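PDB 5KF0: aldehyde dehydrogenase from Burkholderia vietnamiensis, which probably oxidises aldehydes to carboxylic acids with a nicotinamide cofactor and is seen here with NADPH bound. Local coordinates for residues A[239-242]-A[243-247]; A[465-468]-A[469-473]. All coordinates share one frame; numbering follows the deposited sequence.

Contact 1 of 2, residues A[239-242]-A[243-247]. With NDP (NADPH dihydro-nicotinamide-adenine-dinucleotide phosphate), chain E.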
loop_
_atom_site.group_PDB
_atom_site.type_symbol
_atom_site.label_atom_id
_atom_site.label_comp_id
_atom_site.label_asym_id
_atom_site.label_seq_id
_atom_site.Cartn_x
_atom_site.Cartn_y
_atom_site.Cartn_z
ATOM N N PRO A 239 21.965 18.728 -17.169
ATOM C CA PRO A 239 21.007 18.337 -18.217
ATOM C C PRO A 239 21.668 18.090 -19.561
ATOM O O PRO A 239 21.311 17.125 -20.247
ATOM C CB PRO A 239 20.035 19.530 -18.281
ATOM C CG PRO A 239 20.169 20.236 -16.977
ATOM C CD PRO A 239 21.530 19.903 -16.391
ATOM N N ALA A 240 22.624 18.937 -19.962
ATOM C CA ALA A 240 23.242 18.771 -21.275
ATOM C C ALA A 240 23.895 17.404 -21.401
ATOM O O ALA A 240 23.839 16.776 -22.464
ATOM C CB ALA A 240 24.274 19.873 -21.530
ATOM N N VAL A 241 24.517 16.922 -20.326
ATOM C CA VAL A 241 25.137 15.600 -20.368
ATOM C C VAL A 241 24.079 14.504 -20.276
ATOM O O VAL A 241 24.104 13.535 -21.043
ATOM C CB VAL A 241 26.181 15.462 -19.246
ATOM C CG1 VAL A 241 26.648 14.011 -19.133
ATOM C CG2 VAL A 241 27.366 16.392 -19.508
ATOM N N GLY A 242 23.163 14.629 -19.308
ATOM C CA GLY A 242 22.210 13.560 -19.044
ATOM C C GLY A 242 21.375 13.185 -20.252
ATOM O O GLY A 242 21.196 12.003 -20.555
ATOM N N TRP A 243 20.830 14.182 -20.952
ATOM C CA TRP A 243 19.991 13.864 -22.104
ATOM C C TRP A 243 20.812 13.273 -23.246
ATOM O O TRP A 243 20.306 12.440 -24.008
ATOM C CB TRP A 243 19.227 15.111 -22.564
ATOM C CG TRP A 243 18.220 15.567 -21.536
ATOM C CD1 TRP A 243 18.210 16.758 -20.863
ATOM C CD2 TRP A 243 17.088 14.827 -21.063
ATOM N NE1 TRP A 243 17.140 16.800 -19.992
ATOM C CE2 TRP A 243 16.427 15.634 -20.107
ATOM C CE3 TRP A 243 16.554 13.570 -21.371
ATOM C CZ2 TRP A 243 15.265 15.214 -19.437
ATOM C CZ3 TRP A 243 15.400 13.152 -20.706
ATOM C CH2 TRP A 243 14.767 13.975 -19.751
ATOM N N ALA A 244 22.082 13.666 -23.358
ATOM C CA ALA A 244 22.956 13.077 -24.367
ATOM C C ALA A 244 23.264 11.616 -24.050
ATOM O O ALA A 244 23.318 10.774 -24.959
ATOM C CB ALA A 244 24.251 13.886 -24.465
ATOM N N LEU A 245 23.461 11.293 -22.768
ATOM C CA LEU A 245 23.755 9.909 -22.401
ATOM C C LEU A 245 22.541 9.013 -22.624
ATOM O O LEU A 245 22.691 7.864 -23.055
ATOM C CB LEU A 245 24.238 9.817 -20.951
ATOM C CG LEU A 245 25.576 10.519 -20.682
ATOM C CD1 LEU A 245 26.060 10.183 -19.280
ATOM C CD2 LEU A 245 26.627 10.128 -21.723
ATOM N N LYS A 246 21.330 9.529 -22.372
ATOM C CA LYS A 246 20.129 8.741 -22.654
ATOM C C LYS A 246 20.107 8.279 -24.108
ATOM O O LYS A 246 19.759 7.125 -24.396
ATOM C CB LYS A 246 18.871 9.556 -22.326
ATOM C CG LYS A 246 17.544 8.805 -22.531
ATOM C CD LYS A 246 16.354 9.691 -22.136
ATOM C CE LYS A 246 15.014 8.938 -22.104
ATOM N NZ LYS A 246 14.520 8.515 -23.435
ATOM N N GLU A 247 20.508 9.156 -25.037
ATOM C CA GLU A 247 20.500 8.802 -26.458
ATOM C C GLU A 247 21.479 7.682 -26.785
ATOM O O GLU A 247 21.299 6.984 -27.789
ATOM C CB GLU A 247 20.843 10.021 -27.315
ATOM C CG GLU A 247 19.862 11.168 -27.217
ATOM C CD GLU A 247 20.221 12.309 -28.151
ATOM O OE1 GLU A 247 21.424 12.486 -28.446
ATOM O OE2 GLU A 247 19.296 13.024 -28.594
HETATM P PA NDP E . 28.425 17.253 -15.063
HETATM O O1A NDP E . 27.285 16.921 -15.965
HETATM O O2A NDP E . 29.444 18.185 -15.719
HETATM O O5B NDP E . 29.180 15.954 -14.543
HETATM C C5B NDP E . 28.414 15.012 -13.750
HETATM C C4B NDP E . 29.060 13.656 -13.851
HETATM O O4B NDP E . 28.901 13.146 -15.194
HETATM C C3B NDP E . 30.569 13.635 -13.570
HETATM O O3B NDP E . 30.936 12.411 -12.939
HETATM C C2B NDP E . 31.147 13.683 -14.985
HETATM O O2B NDP E . 32.478 13.141 -15.110
HETATM C C1B NDP E . 30.168 12.753 -15.678
HETATM N N9A NDP E . 30.166 12.855 -17.132
HETATM C C8A NDP E . 30.100 13.978 -17.913
HETATM N N7A NDP E . 30.055 13.729 -19.201
HETATM C C5A NDP E . 30.098 12.345 -19.270
HETATM C C6A NDP E . 30.072 11.445 -20.353
HETATM N N6A NDP E . 30.027 11.821 -21.637
HETATM N N1A NDP E . 30.108 10.123 -20.070
HETATM C C2A NDP E . 30.176 9.737 -18.794
HETATM N N3A NDP E . 30.213 10.490 -17.692
HETATM C C4A NDP E . 30.171 11.793 -18.002
HETATM O O3 NDP E . 27.856 17.922 -13.739
HETATM P PN NDP E . 28.555 18.580 -12.471
HETATM O O1N NDP E . 29.476 17.601 -11.841
HETATM O O2N NDP E . 29.173 19.877 -12.928
HETATM O O5D NDP E . 27.364 18.867 -11.465
HETATM C C5D NDP E . 26.449 19.971 -11.566
HETATM C C4D NDP E . 25.197 19.505 -12.267
HETATM O O4D NDP E . 24.599 18.403 -11.533
HETATM C C3D NDP E . 24.131 20.601 -12.354
HETATM O O3D NDP E . 23.482 20.638 -13.620
HETATM C C2D NDP E . 23.179 20.214 -11.224
HETATM O O2D NDP E . 21.850 20.715 -11.316
HETATM C C1D NDP E . 23.233 18.695 -11.307
HETATM N N1N NDP E . 22.778 18.149 -10.034
HETATM C C2N NDP E . 21.643 17.377 -9.948
HETATM C C3N NDP E . 21.110 16.995 -8.771
HETATM C C7N NDP E . 19.933 16.090 -8.685
HETATM O O7N NDP E . 19.870 15.309 -7.724
HETATM N N7N NDP E . 18.965 16.196 -9.593
HETATM C C4N NDP E . 21.680 17.509 -7.497
HETATM C C5N NDP E . 23.060 18.035 -7.699
HETATM C C6N NDP E . 23.496 18.378 -8.897
HETATM P P2B NDP E . 33.803 14.076 -14.860
HETATM O O1X NDP E . 33.348 15.380 -14.322
HETATM O O2X NDP E . 34.649 13.225 -13.960
HETATM O O3X NDP E . 34.485 14.214 -16.205
#
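P239 and W243 meet across the first turn of helix 239-248, where W243 N donates to P239 O at 3.1 Å in an almost straight bond (N-H...O 177°). The same carbonyl also lies 3.2 Å from W243 CD1, because the indole sits beside its own backbone N (chi1 -66°) and swings back over the turn; P239 CB approaches CD1 at 4.2 Å. Farther along, V241 O takes the N-H of L245 at 2.9 Å and G242 O that of K246 at 3.1 Å. The polar ends of W243 and K246 find their partners outside the helix. W243 NE1 is hydrogen-bonded to D459 O, while its ring makes a cation-pi contact with K251 of the second subunit. K246 NZ, carried outward on a chain bent only at its last torsion, is hydrogen-bonded to the carbonyl oxygens of G250 and K252 of that subunit. V241 N has a weak bond to S238 OG, an atom that is also hydrogen-bonded to the cofactor. Toward NADPH the helix offers carbon instead. V241 CG1, anti to its backbone nitrogen, lies 3.4 Å from adenine N7A and 3.9 Å from L245 CD1; L245 CD2 is 3.8 Å from N6A of the same adenine, and P239 CD comes close to a hydroxyl of the nicotinamide ribose. The helix is the crossover of the beta-alpha-beta unit formed with strands 232-236 and 253-257, part of the Rossmann-like cofactor site of aldehyde dehydrogenases.

Contact 2 of 2, residues A[465-468]-A[469-473]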
loop_
_atom_site.group_PDB
_atom_site.type_symbol
_atom_site.label_atom_id
_atom_site.label_comp_id
_atom_site.label_asym_id
_atom_site.label_seq_id
_atom_site.Cartn_x
_atom_site.Cartn_y
_atom_site.Cartn_z
ATOM N N GLU A 465 14.590 9.688 -7.241
ATOM C CA GLU A 465 15.390 9.091 -6.182
ATOM C C GLU A 465 14.697 9.346 -4.844
ATOM O O GLU A 465 13.523 9.748 -4.802
ATOM C CB GLU A 465 16.836 9.603 -6.248
ATOM C CG GLU A 465 17.582 8.944 -7.415
ATOM C CD GLU A 465 19.056 9.274 -7.474
ATOM O OE1 GLU A 465 19.471 10.292 -6.875
ATOM O OE2 GLU A 465 19.797 8.528 -8.143
ATOM N N GLY A 466 15.411 9.083 -3.746
ATOM C CA GLY A 466 14.748 8.755 -2.494
ATOM C C GLY A 466 14.671 7.241 -2.414
ATOM O O GLY A 466 14.347 6.602 -3.412
ATOM N N ILE A 467 14.992 6.656 -1.257
ATOM C CA ILE A 467 15.387 5.244 -1.218
ATOM C C ILE A 467 14.318 4.336 -1.823
ATOM O O ILE A 467 14.624 3.469 -2.650
ATOM C CB ILE A 467 15.717 4.813 0.216
ATOM C CG1 ILE A 467 16.946 5.566 0.743
ATOM C CG2 ILE A 467 15.909 3.283 0.255
ATOM C CD1 ILE A 467 18.191 5.436 -0.134
ATOM N N ARG A 468 13.061 4.475 -1.385
ATOM C CA ARG A 468 11.998 3.611 -1.910
ATOM C C ARG A 468 11.929 3.655 -3.428
ATOM O O ARG A 468 11.697 2.628 -4.083
ATOM C CB ARG A 468 10.637 4.032 -1.346
ATOM C CG ARG A 468 10.409 3.686 0.102
ATOM C CD ARG A 468 9.100 4.308 0.584
ATOM N NE ARG A 468 8.009 4.039 -0.351
ATOM C CZ ARG A 468 6.816 4.630 -0.295
ATOM N NH1 ARG A 468 6.561 5.518 0.657
ATOM N NH2 ARG A 468 5.884 4.336 -1.186
ATOM N N TYR A 469 12.096 4.845 -4.004
ATOM C CA TYR A 469 11.878 5.043 -5.430
ATOM C C TYR A 469 13.075 4.558 -6.226
ATOM O O TYR A 469 12.907 3.985 -7.308
ATOM C CB TYR A 469 11.535 6.530 -5.654
ATOM C CG TYR A 469 10.554 6.924 -4.570
ATOM C CD1 TYR A 469 10.966 7.632 -3.441
ATOM C CD2 TYR A 469 9.236 6.485 -4.619
ATOM C CE1 TYR A 469 10.079 7.914 -2.407
ATOM C CE2 TYR A 469 8.354 6.760 -3.592
ATOM C CZ TYR A 469 8.771 7.477 -2.505
ATOM O OH TYR A 469 7.883 7.746 -1.490
ATOM N N ALA A 470 14.277 4.715 -5.669
ATOM C CA ALA A 470 15.458 4.131 -6.289
ATOM C C ALA A 470 15.394 2.603 -6.287
ATOM O O ALA A 470 15.757 1.966 -7.282
ATOM C CB ALA A 470 16.705 4.638 -5.569
ATOM N N ILE A 471 14.933 2.002 -5.186
ATOM C CA ILE A 471 14.780 0.544 -5.135
ATOM C C ILE A 471 13.838 0.066 -6.235
ATOM O O ILE A 471 14.090 -0.961 -6.876
ATOM C CB ILE A 471 14.295 0.101 -3.739
ATOM C CG1 ILE A 471 15.415 0.261 -2.713
ATOM C CG2 ILE A 471 13.817 -1.364 -3.764
ATOM C CD1 ILE A 471 14.958 -0.018 -1.268
ATOM N N GLU A 472 12.746 0.801 -6.476
ATOM C CA GLU A 472 11.833 0.420 -7.552
ATOM C C GLU A 472 12.544 0.397 -8.899
ATOM O O GLU A 472 12.362 -0.536 -9.693
ATOM C CB GLU A 472 10.629 1.368 -7.597
ATOM C CG GLU A 472 9.570 0.899 -8.570
ATOM C CD GLU A 472 8.408 1.849 -8.722
ATOM O OE1 GLU A 472 8.450 2.958 -8.145
ATOM O OE2 GLU A 472 7.447 1.476 -9.431
ATOM N N ASP A 473 13.371 1.414 -9.181
ATOM C CA ASP A 473 14.063 1.440 -10.466
ATOM C C ASP A 473 15.154 0.382 -10.554
ATOM O O ASP A 473 15.489 -0.065 -11.657
ATOM C CB ASP A 473 14.670 2.822 -10.719
ATOM C CG ASP A 473 13.635 3.842 -11.134
ATOM O OD1 ASP A 473 12.606 3.446 -11.714
ATOM O OD2 ASP A 473 13.850 5.038 -10.880
#
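G466 O faces A470 N and Y469 N as the chain enters helix 467-473 from the N-cap G466, whose positive phi (94°) suits glycine; the bond to A470 N is 2.9 Å long and that to Y469 N is weak. I467 O then takes the N-H of I471, and R468 O that of E472 at 3.2 Å. Among the side chains, R468 and Y469 run side by side in the same direction. R468 CB sits over the centre of the tyrosine ring, 4.0 Å from its centroid and only 6° off the ring normal, a CH-pi contact. Farther out, the bend at chi3 of R468 places one guanidinium face against Y469 OH, which lies 3.3 Å above that plane toward its rim; the two planes stand 36° apart, and no hydrogen bond joins R468 NH1 to the hydroxyl. On the buried side, I467 CG2 packs on I471 CD1 at 3.8 Å, and both isoleucines lean on P174 of helix 164-178. Since R468 NH2 forms a salt bridge with E130 of the second subunit, the arginine's charge serves the subunit interface, and its contact with the tyrosine rests on the CH-pi contact and van der Waals packing.

Contact 1 is only partly buried and lies on helix 239-248, between the cofactor and a subunit boundary; contact 2 is mostly buried, on the short helix 467-473 some distance away. Their centres are 21 Å apart and they do not touch, but residues of both reach strand 232-236: V241 and L245 pack on F235, while E465 of contact 2 packs on S234 and T236. Both also meet the second subunit, by different chemistry: in contact 1 a lysine is held by backbone carbonyls, in contact 2 an arginine by a carboxylate. Direct packing on NADPH belongs to contact 1; in contact 2, the side chain of E465 lies about 5 Å from NADPH and is salt-bridged to K171.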